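Local coordinates for protein peptide methionine sulfoxide reductase MsrA (Corynebacterium diphtheriae, PDB 4D7L) that probably repairs oxidatively damaged proteins by reducing the S-form of methionine sulfoxide back to methionine through thiol-disulfide chemistry, at residues Y88-F93 / I116-Y121; N112-V117 / A158-G163. All blocks are in the same frame, centred on the assembly; numbering follows the deposited sequence. Where two conformers were deposited one is given.

Contact 1 (Y88-F93 / I116-Y121)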
loop_
_atom_site.group_PDB
_atom_site.type_symbol
_atom_site.label_atom_id
_atom_site.label_comp_id
_atom_site.label_asym_id
_atom_site.label_seq_id
_atom_site.Cartn_x
_atom_site.Cartn_y
_atom_site.Cartn_z
ATOM N N TYR A 88 -3.261 13.805 -2.149
ATOM C CA TYR A 88 -4.378 12.864 -2.290
ATOM C C TYR A 88 -3.882 11.468 -1.934
ATOM O O TYR A 88 -2.723 11.129 -2.212
ATOM C CB TYR A 88 -4.941 12.874 -3.719
ATOM C CG TYR A 88 -6.023 11.834 -3.992
ATOM C CD1 TYR A 88 -7.341 12.057 -3.601
ATOM C CD2 TYR A 88 -5.722 10.628 -4.638
ATOM C CE1 TYR A 88 -8.344 11.104 -3.851
ATOM C CE2 TYR A 88 -6.710 9.665 -4.890
ATOM C CZ TYR A 88 -8.021 9.918 -4.507
ATOM O OH TYR A 88 -9.016 8.983 -4.743
ATOM N N THR A 89 -4.745 10.663 -1.321
ATOM C CA THR A 89 -4.463 9.236 -1.152
ATOM C C THR A 89 -5.709 8.394 -1.454
ATOM O O THR A 89 -6.835 8.900 -1.425
ATOM C CB THR A 89 -4.000 8.873 0.285
ATOM O OG1 THR A 89 -5.074 9.117 1.204
ATOM C CG2 THR A 89 -2.754 9.667 0.697
ATOM N N SER A 90 -5.504 7.118 -1.750
ATOM C CA SER A 90 -6.606 6.145 -1.754
ATOM C C SER A 90 -6.033 4.795 -1.354
ATOM O O SER A 90 -4.811 4.644 -1.276
ATOM C CB SER A 90 -7.298 6.064 -3.129
ATOM O OG SER A 90 -6.478 5.397 -4.085
ATOM N N VAL A 91 -6.909 3.837 -1.078
ATOM C CA VAL A 91 -6.476 2.481 -0.799
ATOM C C VAL A 91 -7.062 1.500 -1.788
ATOM O O VAL A 91 -8.137 1.710 -2.392
ATOM C CB VAL A 91 -6.849 2.023 0.634
ATOM C CG1 VAL A 91 -6.055 2.846 1.655
ATOM C CG2 VAL A 91 -8.360 2.136 0.883
ATOM N N GLY A 92 -6.336 0.415 -1.982
ATOM C CA GLY A 92 -6.770 -0.541 -2.970
ATOM C C GLY A 92 -5.733 -1.629 -3.103
ATOM O O GLY A 92 -5.008 -1.947 -2.155
ATOM N N PHE A 93 -5.646 -2.164 -4.316
ATOM C CA PHE A 93 -4.968 -3.435 -4.561
ATOM C C PHE A 93 -4.083 -3.370 -5.794
ATOM O O PHE A 93 -4.499 -2.871 -6.848
ATOM C CB PHE A 93 -6.013 -4.545 -4.748
ATOM C CG PHE A 93 -7.149 -4.467 -3.754
ATOM C CD1 PHE A 93 -6.914 -4.706 -2.404
ATOM C CD2 PHE A 93 -8.436 -4.151 -4.167
ATOM C CE1 PHE A 93 -7.953 -4.621 -1.467
ATOM C CE2 PHE A 93 -9.482 -4.068 -3.242
ATOM C CZ PHE A 93 -9.233 -4.310 -1.889
ATOM N N ILE A 116 -2.458 -1.762 -0.868
ATOM C CA ILE A 116 -1.669 -0.632 -1.357
ATOM C C ILE A 116 -2.317 0.692 -1.031
ATOM O O ILE A 116 -3.542 0.830 -1.137
ATOM C CB ILE A 116 -1.486 -0.719 -2.893
ATOM C CG1 ILE A 116 -0.561 -1.893 -3.239
ATOM C CG2 ILE A 116 -0.968 0.615 -3.500
ATOM C CD1 ILE A 116 0.909 -1.673 -2.792
ATOM N N VAL A 117 -1.483 1.662 -0.656
ATOM C CA VAL A 117 -1.872 3.056 -0.593
ATOM C C VAL A 117 -1.345 3.783 -1.817
ATOM O O VAL A 117 -0.136 3.767 -2.081
ATOM C CB VAL A 117 -1.314 3.764 0.657
ATOM C CG1 VAL A 117 -1.792 5.248 0.705
ATOM C CG2 VAL A 117 -1.722 3.037 1.928
ATOM N N GLU A 118 -2.262 4.368 -2.577
ATOM C CA GLU A 118 -1.927 5.293 -3.650
ATOM C C GLU A 118 -1.587 6.633 -2.996
ATOM O O GLU A 118 -2.424 7.209 -2.314
ATOM C CB GLU A 118 -3.105 5.452 -4.607
ATOM C CG GLU A 118 -2.897 6.562 -5.664
ATOM C CD GLU A 118 -4.150 6.868 -6.469
ATOM O OE1 GLU A 118 -5.281 6.663 -5.960
ATOM O OE2 GLU A 118 -4.001 7.333 -7.618
ATOM N N VAL A 119 -0.354 7.095 -3.163
ATOM C CA VAL A 119 0.085 8.349 -2.568
ATOM C C VAL A 119 0.389 9.361 -3.671
ATOM O O VAL A 119 1.344 9.202 -4.435
ATOM C CB VAL A 119 1.328 8.146 -1.701
ATOM C CG1 VAL A 119 1.732 9.462 -1.029
ATOM C CG2 VAL A 119 1.061 7.083 -0.665
ATOM N N VAL A 120 -0.440 10.380 -3.770
ATOM C CA VAL A 120 -0.211 11.427 -4.743
ATOM C C VAL A 120 0.409 12.620 -4.037
ATOM O O VAL A 120 -0.150 13.115 -3.068
ATOM C CB VAL A 120 -1.505 11.848 -5.420
ATOM C CG1 VAL A 120 -1.228 12.914 -6.465
ATOM C CG2 VAL A 120 -2.179 10.621 -6.058
ATOM N N TYR A 121 1.547 13.108 -4.527
ATOM C CA TYR A 121 2.261 14.132 -3.764
ATOM C C TYR A 121 2.787 15.258 -4.639
ATOM O O TYR A 121 2.970 15.099 -5.842
ATOM C CB TYR A 121 3.418 13.497 -2.973
ATOM C CG TYR A 121 4.479 12.868 -3.857
ATOM C CD1 TYR A 121 4.305 11.586 -4.375
ATOM C CD2 TYR A 121 5.644 13.557 -4.181
ATOM C CE1 TYR A 121 5.264 11.003 -5.185
ATOM C CE2 TYR A 121 6.608 12.983 -5.002
ATOM C CZ TYR A 121 6.413 11.707 -5.493
ATOM O OH TYR A 121 7.362 11.147 -6.313
#

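Contact 2 (N112-V117 / A158-G163)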
loop_
_atom_site.group_PDB
_atom_site.type_symbol
_atom_site.label_atom_id
_atom_site.label_comp_id
_atom_site.label_asym_id
_atom_site.label_seq_id
_atom_site.Cartn_x
_atom_site.Cartn_y
_atom_site.Cartn_z
ATOM N N ASN A 112 -3.409 -12.581 -5.496
ATOM C CA ASN A 112 -1.983 -12.217 -5.405
ATOM C C ASN A 112 -1.708 -10.733 -5.183
ATOM O O ASN A 112 -0.547 -10.330 -5.087
ATOM C CB ASN A 112 -1.216 -12.705 -6.649
ATOM C CG ASN A 112 -1.080 -14.219 -6.681
ATOM O OD1 ASN A 112 -1.294 -14.887 -5.661
ATOM N ND2 ASN A 112 -0.704 -14.773 -7.847
ATOM N N HIS A 113 -2.747 -9.911 -5.054
ATOM C CA HIS A 113 -2.505 -8.492 -4.794
ATOM C C HIS A 113 -2.031 -8.200 -3.373
ATOM O O HIS A 113 -2.245 -8.983 -2.441
ATOM C CB HIS A 113 -3.766 -7.649 -5.029
ATOM C CG HIS A 113 -4.167 -7.535 -6.463
ATOM N ND1 HIS A 113 -3.398 -6.880 -7.399
ATOM C CD2 HIS A 113 -5.273 -7.975 -7.119
ATOM C CE1 HIS A 113 -4.008 -6.930 -8.573
ATOM N NE2 HIS A 113 -5.147 -7.583 -8.429
ATOM N N THR A 114 -1.359 -7.073 -3.182
ATOM C CA THR A 114 -1.085 -6.650 -1.817
ATOM C C THR A 114 -1.865 -5.362 -1.557
ATOM O O THR A 114 -2.260 -4.651 -2.490
ATOM C CB THR A 114 0.422 -6.461 -1.546
ATOM O OG1 THR A 114 0.649 -6.438 -0.128
ATOM C CG2 THR A 114 0.950 -5.164 -2.174
ATOM N N GLU A 115 -2.114 -5.094 -0.281
ATOM C CA GLU A 115 -2.855 -3.910 0.135
ATOM C C GLU A 115 -1.972 -2.689 -0.055
ATOM O O GLU A 115 -0.891 -2.602 0.531
ATOM C CB GLU A 115 -3.322 -4.029 1.588
ATOM C CG GLU A 115 -4.420 -5.088 1.746
ATOM C CD GLU A 115 -5.104 -5.059 3.112
ATOM O OE1 GLU A 115 -4.776 -4.188 3.957
ATOM O OE2 GLU A 115 -5.966 -5.940 3.335
ATOM N N ILE A 116 -2.458 -1.762 -0.868
ATOM C CA ILE A 116 -1.669 -0.632 -1.357
ATOM C C ILE A 116 -2.317 0.692 -1.031
ATOM O O ILE A 116 -3.542 0.830 -1.137
ATOM C CB ILE A 116 -1.486 -0.719 -2.893
ATOM C CG1 ILE A 116 -0.561 -1.893 -3.239
ATOM C CG2 ILE A 116 -0.968 0.615 -3.500
ATOM C CD1 ILE A 116 0.909 -1.673 -2.792
ATOM N N VAL A 117 -1.483 1.662 -0.656
ATOM C CA VAL A 117 -1.872 3.056 -0.593
ATOM C C VAL A 117 -1.345 3.783 -1.817
ATOM O O VAL A 117 -0.136 3.767 -2.081
ATOM C CB VAL A 117 -1.314 3.764 0.657
ATOM C CG1 VAL A 117 -1.792 5.248 0.705
ATOM C CG2 VAL A 117 -1.722 3.037 1.928
ATOM N N ALA A 158 5.761 -3.548 -0.289
ATOM C CA ALA A 158 5.912 -3.235 -1.715
ATOM C C ALA A 158 6.056 -1.742 -1.984
ATOM O O ALA A 158 5.551 -0.897 -1.227
ATOM C CB ALA A 158 4.722 -3.802 -2.537
ATOM N N ILE A 159 6.766 -1.435 -3.064
ATOM C CA ILE A 159 6.772 -0.099 -3.652
ATOM C C ILE A 159 6.568 -0.262 -5.153
ATOM O O ILE A 159 7.408 -0.861 -5.836
ATOM C CB ILE A 159 8.085 0.662 -3.400
ATOM C CG1 ILE A 159 8.349 0.818 -1.899
ATOM C CG2 ILE A 159 8.028 2.058 -4.065
ATOM C CD1 ILE A 159 9.761 1.309 -1.577
ATOM N N TYR A 160 5.455 0.247 -5.680
ATOM C CA TYR A 160 5.267 0.237 -7.139
ATOM C C TYR A 160 5.352 1.663 -7.659
ATOM O O TYR A 160 4.767 2.568 -7.086
ATOM C CB TYR A 160 3.923 -0.395 -7.532
ATOM C CG TYR A 160 3.708 -1.786 -6.932
ATOM C CD1 TYR A 160 4.701 -2.763 -7.010
ATOM C CD2 TYR A 160 2.516 -2.106 -6.282
ATOM C CE1 TYR A 160 4.513 -4.048 -6.448
ATOM C CE2 TYR A 160 2.318 -3.373 -5.719
ATOM C CZ TYR A 160 3.316 -4.324 -5.808
ATOM O OH TYR A 160 3.120 -5.546 -5.252
ATOM N N THR A 161 6.091 1.865 -8.742
ATOM C CA THR A 161 6.329 3.219 -9.225
ATOM C C THR A 161 5.526 3.564 -10.489
ATOM O O THR A 161 5.002 2.689 -11.184
ATOM C CB THR A 161 7.824 3.434 -9.486
ATOM O OG1 THR A 161 8.286 2.472 -10.442
ATOM C CG2 THR A 161 8.611 3.275 -8.190
ATOM N N ALA A 162 5.393 4.856 -10.761
ATOM C CA ALA A 162 4.558 5.313 -11.863
ATOM C C ALA A 162 5.169 6.523 -12.562
ATOM O O ALA A 162 6.124 7.132 -12.072
ATOM C CB ALA A 162 3.151 5.656 -11.355
ATOM N N GLY A 163 4.595 6.892 -13.697
ATOM C CA GLY A 163 5.046 8.079 -14.407
ATOM C C GLY A 163 6.100 7.788 -15.451
ATOM O O GLY A 163 6.489 6.638 -15.656
#

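Contact 1 (Y88-F93 / I116-Y121)
Neighbouring antiparallel strands of the central mixed sheet of the MsrA fold meet here, Tyr88 to Gly92 pairing with Val120 to Ile116 in unbroken register. Three hydrogen-bonded pairs alternate with two non-hydrogen-bonded ones, and the outermost bond, Tyr88 N to Val120 O at 3.3 Å, is weak. At the non-hydrogen-bonded positions, CA-H...O contacts fill in, as where Thr89 CA lies 3.1 Å from Glu118 O.

On the face that carries Tyr88, Ser90, Glu118 and Val120, a side-chain bond reinforces the backbone. Ser90 OG, set between its own backbone N and carbonyl carbon (chi1 73°), donates to Glu118 OE1 over 2.6 Å and uses the anti lone pair of that oxygen; it is also hydrogen-bonded to Tyr207 OH. Glu118 reaches it as an extended chain. The same OE1 lies at the edge of the Tyr88 ring, 3.5 Å from Tyr88 CE2, with the carboxylate plane turned 86° from the ring. Farther along that edge, Tyr88 CD2 packs on Val120 CG2 at 3.8 Å. On the other face, Val91 CG1 touches Val117 CG2 loosely, at 4.3 Å, and helix 73-81 covers both valines.

The buried carboxylate is thus shared: OE1 accepts the hydrogen bond from Ser90 OG, while OE2 forms a salt bridge with Arg58. Together these partners would be expected to favour the ionised form of Glu118 and limit rotation of its carboxylate.

Contact 2 (N112-V117 / A158-G163)
Tyr160 reaches toward strand 114-121 and meets Ile116 and Thr114 along one side of its ring, in a contact of van der Waals touches with no hydrogen bond between the two segments. The ring and the Ile116 side chain cross at about a right angle. Ile116 CD1 comes closest, 3.7 Å from Tyr160 CE2 and 3.9 Å from Tyr160 CD2, with Ile116 CG1 a little behind it at 4.1 Å from CE2. The methyl approaches the ring obliquely. Its position follows from two like turns of the isoleucine chain (chi1 -69°, chi2 -69°), which carry CD1 off the strand toward the tyrosine.

Thr114 meets the far end of the same ring, though it was modelled in two conformers and the details hold for one of them. In that conformer its methyl CG2 stands 3.8 Å from Tyr160 OH, again oblique to the ring, and 4.0 Å from Ala158 CB. The two branches of Thr114 would then do different work: the methyl packs here, whereas OG1 is hydrogen-bonded to Arg156 O. Ala158 CB completes the group, lying more loosely against Ile116 CD1 at 4.4 Å. The tyrosine hydroxyl has its polar partner beyond these strands, in a hydrogen bond with Glu195 OE2 that ties the end of the ring to strand 195-198.

The backbones stay well apart: the axes of the short segments 114-117 and 158-161 come no closer than 8.6 Å and are inclined at 57°, because strand 64-69 lies between them in the sheet. Tyr67 of that strand touches both Ile116 and Tyr160, and Ala94 of strand 86-94 also packs on both. From strand 158-161, Ile159 instead packs on Val177 of helix 166-186.

Overall arrangement
Strand 114-121 is common to both contacts; Ile116 and Val117 lie in segments of both, though only Ile116 makes contacts in each. Contact 1 joins it to its immediate neighbour, strand 86-94, by backbone pairing; contact 2 reaches past strand 64-69 to strand 158-161 by side chains alone. The centres lie 9 Å apart, and the contacts touch where Phe93 CB packs 3.8 Å from His113 CB. Cys72, the predicted active-site residue, seen here in a disulfide with Cys226, has its side chain about 8 Å from that of Val91 and about 10 Å from that of Thr114, too far to touch either. One sheet thus combines local pairing with longer-range packing near, not at, the probable catalytic cysteine.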